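6-pyruvoyl tetrahydrobiopterin synthase (Plasmodium vivax, PDB 3LX3) is a zinc-binding member of the 6-pyruvoyl tetrahydropterin synthase family, holding 2-amino-1,5-dihydropteridine-4,6-dione in a pocket beside its metal. Local coordinates at residues 31-37 with 85-90; 102-107 with 118-124; 49-53 with 165-169. All blocks are in the same frame, centred on the assembly; numbering follows the deposited sequence. Where two conformers were deposited one is given.

Contact 1: 31-37 with 85-90; sequences SFNCAHF and LDHHFI. With ZN (zinc ion), chain B.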
loop_
_atom_site.group_PDB
_atom_site.type_symbol
_atom_site.label_atom_id
_atom_site.label_comp_id
_atom_site.label_asym_id
_atom_site.label_seq_id
_atom_site.Cartn_x
_atom_site.Cartn_y
_atom_site.Cartn_z
ATOM N N SER A 31 12.619 -6.294 8.068
ATOM C CA SER A 31 13.059 -6.863 6.800
ATOM C C SER A 31 14.435 -7.487 6.923
ATOM O O SER A 31 15.277 -7.030 7.719
ATOM C CB SER A 31 13.113 -5.788 5.710
ATOM O OG SER A 31 13.998 -4.736 6.062
ATOM N N PHE A 32 14.669 -8.510 6.120
ATOM C CA PHE A 32 16.010 -9.063 5.945
ATOM C C PHE A 32 16.203 -9.321 4.471
ATOM O O PHE A 32 15.465 -10.091 3.863
ATOM C CB PHE A 32 16.336 -10.297 6.816
ATOM C CG PHE A 32 15.287 -11.391 6.871
ATOM C CD1 PHE A 32 15.470 -12.588 6.176
ATOM C CD2 PHE A 32 14.152 -11.273 7.686
ATOM C CE1 PHE A 32 14.546 -13.627 6.316
ATOM C CE2 PHE A 32 13.231 -12.275 7.737
ATOM C CZ PHE A 32 13.425 -13.447 7.060
ATOM N N ASN A 33 17.162 -8.612 3.889
ATOM C CA ASN A 33 17.416 -8.684 2.491
ATOM C C ASN A 33 18.538 -9.668 2.250
ATOM O O ASN A 33 19.687 -9.430 2.633
ATOM C CB ASN A 33 17.793 -7.288 2.016
ATOM C CG ASN A 33 16.665 -6.250 2.256
ATOM O OD1 ASN A 33 15.530 -6.577 2.624
ATOM N ND2 ASN A 33 17.032 -4.986 2.132
ATOM N N CYS A 34 18.156 -10.830 1.715
ATOM C CA CYS A 34 18.999 -12.009 1.736
ATOM C C CYS A 34 19.019 -12.730 0.398
ATOM O O CYS A 34 18.058 -12.654 -0.390
ATOM C CB CYS A 34 18.528 -13.020 2.800
ATOM S SG CYS A 34 18.807 -12.435 4.484
ATOM N N ALA A 35 20.105 -13.473 0.182
ATOM C CA ALA A 35 20.205 -14.386 -0.927
ATOM C C ALA A 35 19.854 -15.813 -0.453
ATOM O O ALA A 35 20.064 -16.162 0.709
ATOM C CB ALA A 35 21.626 -14.356 -1.501
ATOM N N HIS A 36 19.325 -16.635 -1.363
ATOM C CA HIS A 36 19.013 -18.012 -1.042
ATOM C C HIS A 36 18.832 -18.807 -2.330
ATOM O O HIS A 36 18.758 -18.232 -3.406
ATOM C CB HIS A 36 17.771 -18.101 -0.125
ATOM C CG HIS A 36 16.459 -18.221 -0.838
ATOM N ND1 HIS A 36 15.566 -19.231 -0.540
ATOM C CD2 HIS A 36 15.864 -17.446 -1.772
ATOM C CE1 HIS A 36 14.479 -19.072 -1.282
ATOM N NE2 HIS A 36 14.634 -18.008 -2.057
ATOM N N PHE A 37 18.658 -20.104 -2.175
ATOM C CA PHE A 37 18.009 -20.909 -3.212
ATOM C C PHE A 37 17.390 -22.131 -2.537
ATOM O O PHE A 37 17.982 -22.755 -1.639
ATOM C CB PHE A 37 18.971 -21.280 -4.390
ATOM C CG PHE A 37 20.156 -22.139 -4.016
ATOM C CD1 PHE A 37 20.078 -23.525 -4.025
ATOM C CD2 PHE A 37 21.377 -21.542 -3.755
ATOM C CE1 PHE A 37 21.194 -24.300 -3.751
ATOM C CE2 PHE A 37 22.473 -22.300 -3.456
ATOM C CZ PHE A 37 22.374 -23.677 -3.445
ATOM N N LEU A 85 19.741 -11.790 10.344
ATOM C CA LEU A 85 19.657 -12.434 9.032
ATOM C C LEU A 85 20.050 -11.515 7.885
ATOM O O LEU A 85 20.682 -11.930 6.893
ATOM C CB LEU A 85 18.248 -12.933 8.800
ATOM C CG LEU A 85 17.717 -13.971 9.795
ATOM C CD1 LEU A 85 16.189 -14.044 9.750
ATOM C CD2 LEU A 85 18.331 -15.257 9.429
ATOM N N ASP A 86 19.681 -10.251 8.013
ATOM C CA ASP A 86 19.800 -9.285 6.933
ATOM C C ASP A 86 21.192 -9.233 6.323
ATOM O O ASP A 86 22.205 -9.279 7.040
ATOM C CB ASP A 86 19.461 -7.900 7.484
ATOM C CG ASP A 86 19.480 -6.807 6.431
ATOM O OD1 ASP A 86 20.197 -5.787 6.648
ATOM O OD2 ASP A 86 18.846 -6.921 5.372
ATOM N N HIS A 87 21.231 -9.120 4.991
ATOM C CA HIS A 87 22.470 -8.880 4.241
ATOM C C HIS A 87 23.382 -10.085 4.248
ATOM O O HIS A 87 24.578 -9.981 4.332
ATOM C CB HIS A 87 23.248 -7.635 4.674
ATOM C CG HIS A 87 23.045 -6.493 3.753
ATOM N ND1 HIS A 87 24.052 -5.959 2.981
ATOM C CD2 HIS A 87 21.911 -5.834 3.422
ATOM C CE1 HIS A 87 23.553 -4.983 2.247
ATOM N NE2 HIS A 87 22.261 -4.885 2.494
ATOM N N HIS A 88 22.810 -11.257 4.122
ATOM C CA HIS A 88 23.564 -12.500 3.987
ATOM C C HIS A 88 22.892 -13.474 3.054
ATOM O O HIS A 88 21.708 -13.341 2.689
ATOM C CB HIS A 88 23.617 -13.249 5.345
ATOM C CG HIS A 88 24.343 -12.533 6.401
ATOM N ND1 HIS A 88 23.696 -11.720 7.303
ATOM C CD2 HIS A 88 25.653 -12.496 6.722
ATOM C CE1 HIS A 88 24.580 -11.216 8.145
ATOM N NE2 HIS A 88 25.779 -11.672 7.823
ATOM N N PHE A 89 23.640 -14.513 2.697
ATOM C CA PHE A 89 23.108 -15.720 2.121
ATOM C C PHE A 89 22.567 -16.627 3.232
ATOM O O PHE A 89 23.312 -16.917 4.189
ATOM C CB PHE A 89 24.158 -16.472 1.278
ATOM C CG PHE A 89 23.689 -17.796 0.756
ATOM C CD1 PHE A 89 22.950 -17.886 -0.389
ATOM C CD2 PHE A 89 24.034 -18.992 1.401
ATOM C CE1 PHE A 89 22.538 -19.070 -0.864
ATOM C CE2 PHE A 89 23.625 -20.196 0.925
ATOM C CZ PHE A 89 22.868 -20.259 -0.194
ATOM N N ILE A 90 21.326 -17.093 3.106
ATOM C CA ILE A 90 20.734 -17.995 4.079
ATOM C C ILE A 90 21.137 -19.419 3.779
ATOM O O ILE A 90 20.761 -19.980 2.746
ATOM C CB ILE A 90 19.210 -17.866 4.098
ATOM C CG1 ILE A 90 18.824 -16.446 4.552
ATOM C CG2 ILE A 90 18.607 -18.925 5.016
ATOM C CD1 ILE A 90 17.332 -16.161 4.335
HETATM ZN ZN ZN B . 13.205 -17.409 -3.486
HETATM O O HOH W 1 16.922 -4.526 5.568
HETATM O O HOH W 2 19.804 -4.097 2.060
HETATM O O HOH W 3 19.405 -21.080 0.634
HETATM O O HOH W 4 12.793 -19.373 -3.904
HETATM O O HOH W 5 11.568 -17.156 -4.906
#
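Segment 31-37, strand as far as zinc ligand H36, is joined through alternate residues to the end of helix 71-85 and start of strand 89-92. N33 N donates to D86 OD2 (2.8 Å), so a carboxylate takes the place of a backbone carbonyl; the same D86 OD2 accepts from water 1 (3.1 Å), which also bonds S31 OG. N33 O receives H87 N (2.8 Å), an approach made possible by the left-handed backbone of H87. Farther along, A35 N donates to H88 O (3.0 Å) and I90 N to A35 O (2.9 Å), forming a single bridge at A35 and F89. Water 3 joins I90 O to F37 N, and water 2 joins N33 ND2 to H87 NE2. The helix end is served too: H88 ND1 donates to L85 O (3.0 Å). H36 spends its NE2 on zinc (2.1 Å) and its ND1 on S132. Apolar types fill the rest, L85 CD1 lying 3.7 Å over the centroid of the F32 ring. F32, C34 and H36 turn their backbone groups instead to Y52, H50 and H48 of strand 48-61, while F89 bonds D123 and V125, and helix 134-149 covers F32, L85 and I90 through I137 and I141.

Contact 2: 102-107 with 118-124; sequences EVNDNF and SFPKRDC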
loop_
_atom_site.group_PDB
_atom_site.type_symbol
_atom_site.label_atom_id
_atom_site.label_comp_id
_atom_site.label_asym_id
_atom_site.label_seq_id
_atom_site.Cartn_x
_atom_site.Cartn_y
_atom_site.Cartn_z
ATOM N N GLU A 102 33.532 -26.780 4.397
ATOM C CA GLU A 102 34.333 -25.641 4.816
ATOM C C GLU A 102 35.645 -25.665 4.074
ATOM O O GLU A 102 36.397 -26.626 4.196
ATOM C CB GLU A 102 34.670 -25.754 6.274
ATOM C CG GLU A 102 33.521 -25.700 7.182
ATOM C CD GLU A 102 34.031 -25.755 8.586
ATOM O OE1 GLU A 102 34.568 -26.807 8.943
ATOM O OE2 GLU A 102 33.965 -24.729 9.286
ATOM N N VAL A 103 35.935 -24.647 3.296
ATOM C CA VAL A 103 37.137 -24.544 2.498
ATOM C C VAL A 103 37.771 -23.203 2.838
ATOM O O VAL A 103 37.227 -22.154 2.493
ATOM C CB VAL A 103 36.843 -24.612 0.985
ATOM C CG1 VAL A 103 38.128 -24.450 0.168
ATOM C CG2 VAL A 103 36.127 -25.950 0.673
ATOM N N ASN A 104 38.911 -23.224 3.522
ATOM C CA ASN A 104 39.544 -22.021 3.985
ATOM C C ASN A 104 38.510 -21.185 4.775
ATOM O O ASN A 104 37.948 -21.665 5.739
ATOM C CB ASN A 104 40.226 -21.283 2.836
ATOM C CG ASN A 104 41.365 -22.117 2.224
ATOM O OD1 ASN A 104 42.080 -22.828 2.947
ATOM N ND2 ASN A 104 41.474 -22.107 0.894
ATOM N N ASP A 105 38.262 -19.937 4.374
ATOM C CA ASP A 105 37.260 -19.101 5.072
ATOM C C ASP A 105 35.944 -19.000 4.303
ATOM O O ASP A 105 35.186 -18.059 4.482
ATOM C CB ASP A 105 37.845 -17.719 5.344
ATOM C CG ASP A 105 39.092 -17.794 6.172
ATOM O OD1 ASP A 105 39.114 -18.559 7.129
ATOM O OD2 ASP A 105 40.045 -17.064 5.822
ATOM N N ASN A 106 35.691 -20.008 3.484
ATOM C CA ASN A 106 34.460 -20.105 2.685
ATOM C C ASN A 106 33.648 -21.339 3.008
ATOM O O ASN A 106 34.155 -22.316 3.551
ATOM C CB ASN A 106 34.797 -20.175 1.195
ATOM C CG ASN A 106 35.053 -18.828 0.576
ATOM O OD1 ASN A 106 35.681 -17.961 1.211
ATOM N ND2 ASN A 106 34.547 -18.621 -0.668
ATOM N N PHE A 107 32.361 -21.258 2.655
ATOM C CA PHE A 107 31.506 -22.446 2.539
ATOM C C PHE A 107 31.376 -22.763 1.069
ATOM O O PHE A 107 31.033 -21.874 0.251
ATOM C CB PHE A 107 30.112 -22.213 3.112
ATOM C CG PHE A 107 30.050 -22.102 4.625
ATOM C CD1 PHE A 107 30.444 -23.156 5.446
ATOM C CD2 PHE A 107 29.582 -20.942 5.222
ATOM C CE1 PHE A 107 30.365 -23.047 6.821
ATOM C CE2 PHE A 107 29.518 -20.828 6.591
ATOM C CZ PHE A 107 29.931 -21.880 7.382
ATOM N N SER A 118 30.473 -21.182 -3.940
ATOM C CA SER A 118 31.369 -20.908 -2.827
ATOM C C SER A 118 31.189 -19.464 -2.383
ATOM O O SER A 118 31.137 -18.560 -3.208
ATOM C CB SER A 118 32.805 -21.131 -3.248
ATOM O OG SER A 118 33.664 -20.935 -2.120
ATOM N N PHE A 119 31.034 -19.282 -1.069
ATOM C CA PHE A 119 30.839 -17.958 -0.503
ATOM C C PHE A 119 31.696 -17.802 0.739
ATOM O O PHE A 119 31.880 -18.751 1.468
ATOM C CB PHE A 119 29.379 -17.780 0.008
ATOM C CG PHE A 119 28.269 -18.210 -0.933
ATOM C CD1 PHE A 119 28.225 -17.760 -2.221
ATOM C CD2 PHE A 119 27.280 -19.069 -0.535
ATOM C CE1 PHE A 119 27.173 -18.153 -3.080
ATOM C CE2 PHE A 119 26.248 -19.431 -1.455
ATOM C CZ PHE A 119 26.206 -18.911 -2.643
ATOM N N PRO A 120 32.215 -16.579 1.009
ATOM C CA PRO A 120 32.837 -16.398 2.285
ATOM C C PRO A 120 31.895 -16.788 3.433
ATOM O O PRO A 120 30.707 -16.496 3.368
ATOM C CB PRO A 120 33.101 -14.903 2.342
ATOM C CG PRO A 120 33.135 -14.461 0.883
ATOM C CD PRO A 120 32.115 -15.334 0.254
ATOM N N LYS A 121 32.414 -17.440 4.457
ATOM C CA LYS A 121 31.592 -17.854 5.607
ATOM C C LYS A 121 30.867 -16.676 6.217
ATOM O O LYS A 121 29.714 -16.794 6.604
ATOM C CB LYS A 121 32.451 -18.540 6.677
ATOM C CG LYS A 121 33.016 -19.888 6.297
ATOM C CD LYS A 121 33.965 -20.402 7.384
ATOM C CE LYS A 121 34.647 -21.683 7.024
ATOM N NZ LYS A 121 35.595 -22.055 8.194
ATOM N N ARG A 122 31.545 -15.524 6.276
ATOM C CA ARG A 122 30.973 -14.321 6.901
ATOM C C ARG A 122 29.814 -13.733 6.104
ATOM O O ARG A 122 29.032 -12.947 6.651
ATOM C CB ARG A 122 32.039 -13.258 7.122
ATOM C CG ARG A 122 32.675 -12.678 5.897
ATOM C CD ARG A 122 33.653 -11.545 6.268
ATOM N NE ARG A 122 32.930 -10.502 6.999
ATOM C CZ ARG A 122 32.324 -9.446 6.454
ATOM N NH1 ARG A 122 31.676 -8.591 7.234
ATOM N NH2 ARG A 122 32.380 -9.215 5.151
ATOM N N ASP A 123 29.676 -14.128 4.837
ATOM C CA ASP A 123 28.550 -13.671 4.011
ATOM C C ASP A 123 27.323 -14.542 4.246
ATOM O O ASP A 123 26.252 -14.254 3.720
ATOM C CB ASP A 123 28.884 -13.742 2.512
ATOM C CG ASP A 123 29.779 -12.635 2.046
ATOM O OD1 ASP A 123 30.804 -12.291 2.719
ATOM O OD2 ASP A 123 29.533 -12.087 0.926
ATOM N N CYS A 124 27.466 -15.625 4.995
ATOM C CA CYS A 124 26.399 -16.586 5.192
ATOM C C CYS A 124 25.892 -16.563 6.637
ATOM O O CYS A 124 26.686 -16.303 7.573
ATOM C CB CYS A 124 26.881 -17.999 4.909
ATOM S SG CYS A 124 27.532 -18.263 3.233
HETATM O O HOH W 6 37.520 -23.849 7.214
HETATM O O HOH W 7 34.582 -15.560 5.875
HETATM O O HOH W 8 37.171 -19.674 8.628
#
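This is an antiparallel strand pairing at the outer end of a small three-stranded sheet, where the tight turn joining strands 98-103 and 106-111 meets the end of strand 116-120. F107 and F119 form a hydrogen-bonded pair, with F107 N to F119 O at 2.8 Å and F119 N to F107 O at 2.9 Å; N106 and P120 follow as a non-hydrogen-bonded pair, a position that suits proline because it has no amide hydrogen to offer. Just beyond, K121 N donates to D105 O (2.8 Å), almost perfectly straight. The turn itself, V103 to N106, is type II'; N104 takes its positive phi, which asparagine tolerates better than most residues with a side chain.

K121 suits this partly exposed edge because it is both greasy and charged. Its CG lies 3.7 Å from the centroid of the F107 ring, a CH-pi contact over the face, while C124 SG sits at the ring's edge, 3.9 Å from F107 CD2. The extended chain carries its amine over the turn, where K121 NZ makes a long salt bridge to E102 OE2 (3.3 Å) and a weak bond to N104 O (3.4 Å), supported by waters 6 and 8. N106 ND2 donates to S118 OG (2.9 Å) and also to E116 O of the second subunit.

Residues 121-123 form a short 3-10 turn leading into strand 124-127. F107 packs on L91, and F119 and C124 on F89, so the small sheet leans on strand 89-92, while D123 reaches R44 of the second subunit in a salt bridge.

Contact 3: 49-53 with 165-169; sequences GHNYN and TVSES. With ZN (zinc ion), chain B; XTN (2-amino-1,5-dihydropteridine-4,6-dione), chain C.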
loop_
_atom_site.group_PDB
_atom_site.type_symbol
_atom_site.label_atom_id
_atom_site.label_comp_id
_atom_site.label_asym_id
_atom_site.label_seq_id
_atom_site.Cartn_x
_atom_site.Cartn_y
_atom_site.Cartn_z
ATOM N N GLY A 49 17.507 -13.717 -4.588
ATOM C CA GLY A 49 17.292 -13.132 -3.287
ATOM C C GLY A 49 15.974 -12.420 -3.225
ATOM O O GLY A 49 15.226 -12.392 -4.187
ATOM N N HIS A 50 15.713 -11.891 -2.030
ATOM C CA HIS A 50 14.451 -11.280 -1.622
ATOM C C HIS A 50 14.666 -10.242 -0.540
ATOM O O HIS A 50 15.585 -10.342 0.267
ATOM C CB HIS A 50 13.550 -12.338 -1.025
ATOM C CG HIS A 50 13.222 -13.463 -1.949
ATOM N ND1 HIS A 50 12.469 -13.292 -3.091
ATOM C CD2 HIS A 50 13.560 -14.772 -1.913
ATOM C CE1 HIS A 50 12.360 -14.451 -3.711
ATOM N NE2 HIS A 50 13.007 -15.373 -3.015
ATOM N N ASN A 51 13.736 -9.291 -0.476
ATOM C CA ASN A 51 13.510 -8.489 0.691
ATOM C C ASN A 51 12.483 -9.225 1.521
ATOM O O ASN A 51 11.280 -9.066 1.332
ATOM C CB ASN A 51 12.955 -7.135 0.288
ATOM C CG ASN A 51 13.842 -6.369 -0.654
ATOM O OD1 ASN A 51 15.062 -6.354 -0.498
ATOM N ND2 ASN A 51 13.233 -5.740 -1.674
ATOM N N TYR A 52 12.926 -10.096 2.416
ATOM C CA TYR A 52 11.996 -10.793 3.277
ATOM C C TYR A 52 11.393 -9.840 4.282
ATOM O O TYR A 52 12.061 -8.929 4.775
ATOM C CB TYR A 52 12.699 -11.894 4.050
ATOM C CG TYR A 52 13.117 -13.137 3.266
ATOM C CD1 TYR A 52 12.267 -14.213 3.132
ATOM C CD2 TYR A 52 14.360 -13.227 2.656
ATOM C CE1 TYR A 52 12.648 -15.400 2.466
ATOM C CE2 TYR A 52 14.729 -14.370 1.969
ATOM C CZ TYR A 52 13.884 -15.443 1.854
ATOM O OH TYR A 52 14.324 -16.546 1.150
ATOM N N ASN A 53 10.132 -10.052 4.628
ATOM C CA ASN A 53 9.461 -9.241 5.629
ATOM C C ASN A 53 8.791 -10.123 6.694
ATOM O O ASN A 53 8.302 -11.198 6.377
ATOM C CB ASN A 53 8.386 -8.423 4.939
ATOM C CG ASN A 53 7.784 -7.429 5.851
ATOM O OD1 ASN A 53 6.687 -7.650 6.379
ATOM N ND2 ASN A 53 8.520 -6.386 6.134
ATOM N N THR A 165 4.455 -14.178 10.553
ATOM C CA THR A 165 4.257 -14.239 9.110
ATOM C C THR A 165 5.549 -13.780 8.467
ATOM O O THR A 165 6.057 -12.718 8.777
ATOM C CB THR A 165 3.066 -13.382 8.655
ATOM O OG1 THR A 165 1.879 -13.870 9.313
ATOM C CG2 THR A 165 2.916 -13.467 7.145
ATOM N N VAL A 166 6.082 -14.603 7.566
ATOM C CA VAL A 166 7.256 -14.243 6.743
ATOM C C VAL A 166 6.814 -14.242 5.291
ATOM O O VAL A 166 6.098 -15.129 4.803
ATOM C CB VAL A 166 8.403 -15.240 6.943
ATOM C CG1 VAL A 166 9.557 -14.923 5.932
ATOM C CG2 VAL A 166 8.908 -15.226 8.376
ATOM N N SER A 167 7.244 -13.217 4.566
ATOM C CA SER A 167 7.061 -13.210 3.108
ATOM C C SER A 167 8.384 -13.132 2.379
ATOM O O SER A 167 9.252 -12.370 2.802
ATOM C CB SER A 167 6.167 -12.069 2.736
ATOM O OG SER A 167 6.697 -10.813 2.991
ATOM N N GLU A 168 8.575 -13.925 1.311
ATOM C CA GLU A 168 9.677 -13.761 0.396
ATOM C C GLU A 168 9.403 -12.507 -0.423
ATOM O O GLU A 168 10.305 -11.788 -0.727
ATOM C CB GLU A 168 9.768 -14.887 -0.664
ATOM C CG GLU A 168 10.596 -16.113 -0.398
ATOM C CD GLU A 168 10.556 -17.058 -1.622
ATOM O OE1 GLU A 168 9.749 -16.784 -2.542
ATOM O OE2 GLU A 168 11.348 -18.021 -1.703
ATOM N N SER A 169 8.154 -12.321 -0.810
ATOM C CA SER A 169 7.709 -11.162 -1.593
ATOM C C SER A 169 6.294 -10.934 -1.086
ATOM O O SER A 169 5.691 -11.864 -0.521
ATOM C CB SER A 169 7.784 -11.479 -3.076
ATOM O OG SER A 169 6.764 -12.363 -3.449
HETATM ZN ZN ZN B . 13.205 -17.409 -3.486
HETATM N N1 XTN C . 6.348 -22.477 -2.184
HETATM C C2 XTN C . 6.252 -22.474 -0.839
HETATM N N2 XTN C . 5.225 -23.086 -0.221
HETATM N N3 XTN C . 7.267 -21.877 -0.048
HETATM C C4 XTN C . 8.306 -21.231 -0.598
HETATM O O4 XTN C . 9.149 -20.688 0.156
HETATM N N5 XTN C . 9.383 -20.592 -2.647
HETATM C C6 XTN C . 9.442 -20.614 -4.012
HETATM O O6 XTN C . 10.378 -20.055 -4.588
HETATM C C7 XTN C . 8.433 -21.298 -4.757
HETATM N N8 XTN C . 7.440 -21.890 -4.090
HETATM C C4A XTN C . 8.357 -21.213 -1.994
HETATM C C8A XTN C . 7.376 -21.847 -2.757
HETATM O O HOH W 9 8.514 -9.584 1.208
HETATM O O HOH W 10 12.347 -18.399 1.057
HETATM O O HOH W 5 11.568 -17.156 -4.906
HETATM O O HOH W 4 12.793 -19.373 -3.904
#
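G49, lacking a side chain, opens the segment. H50 next points its side chain toward 165-169: its NE2 binds zinc at 2.1 Å, its ND1 is held by N51 OD1 of the second subunit, and E168 CG lies over its ring face, 3.8 Å from the centroid. N51, packed on G49 of the second subunit, reaches this partner strand through water 9, which donates to N51 O (2.8 Å) and bonds S167 OG. Y52 brings both a greasy ring and a polar tip: CD1 touches V166 CG1 at 4.0 Å, and OH donates to water 10, which passes a hydrogen bond on to E168 OE2. At N53 the antiparallel pairing is complete, N53 N to S167 O at 3.1 Å and S167 N to N53 O at 2.9 Å, after which the chain turns a corner at E168. The strand end thus delivers a carboxylate to the zinc site: E168 OE2 lies 2.7 Å from ZN, farther than the histidine nitrogen, and accepts a weak bond from XTN N5 (3.4 Å). Zinc-bound water 5 donates to both E168 OE1 and XTN O6, so metal and ligand are coupled through water, and this carboxylate helps offset the metal's charge.

In the fold
Contacts 1 and 3 lie side by side, centres 9 Å apart, on strands 20-40 and 48-61 of the antiparallel sheet. Probable hydrogen bonds F32 O to Y52 N (2.9 Å) and C34 O to H50 N (3.0 Å) link them. H36 from one and H50 from the other share a zinc ion with H48, and zinc waters 4 and 5 belong to both, facing 2-amino-1,5-dihydropteridine-4,6-dione. Contact 2 lies farther out: its centre is 15 Å from contact 1, which it touches through F89 N to D123 O (2.8 Å), and 24 Å from contact 3, with F119 about 13 Å from a zinc. All three contacts touch the second subunit of the hexamer.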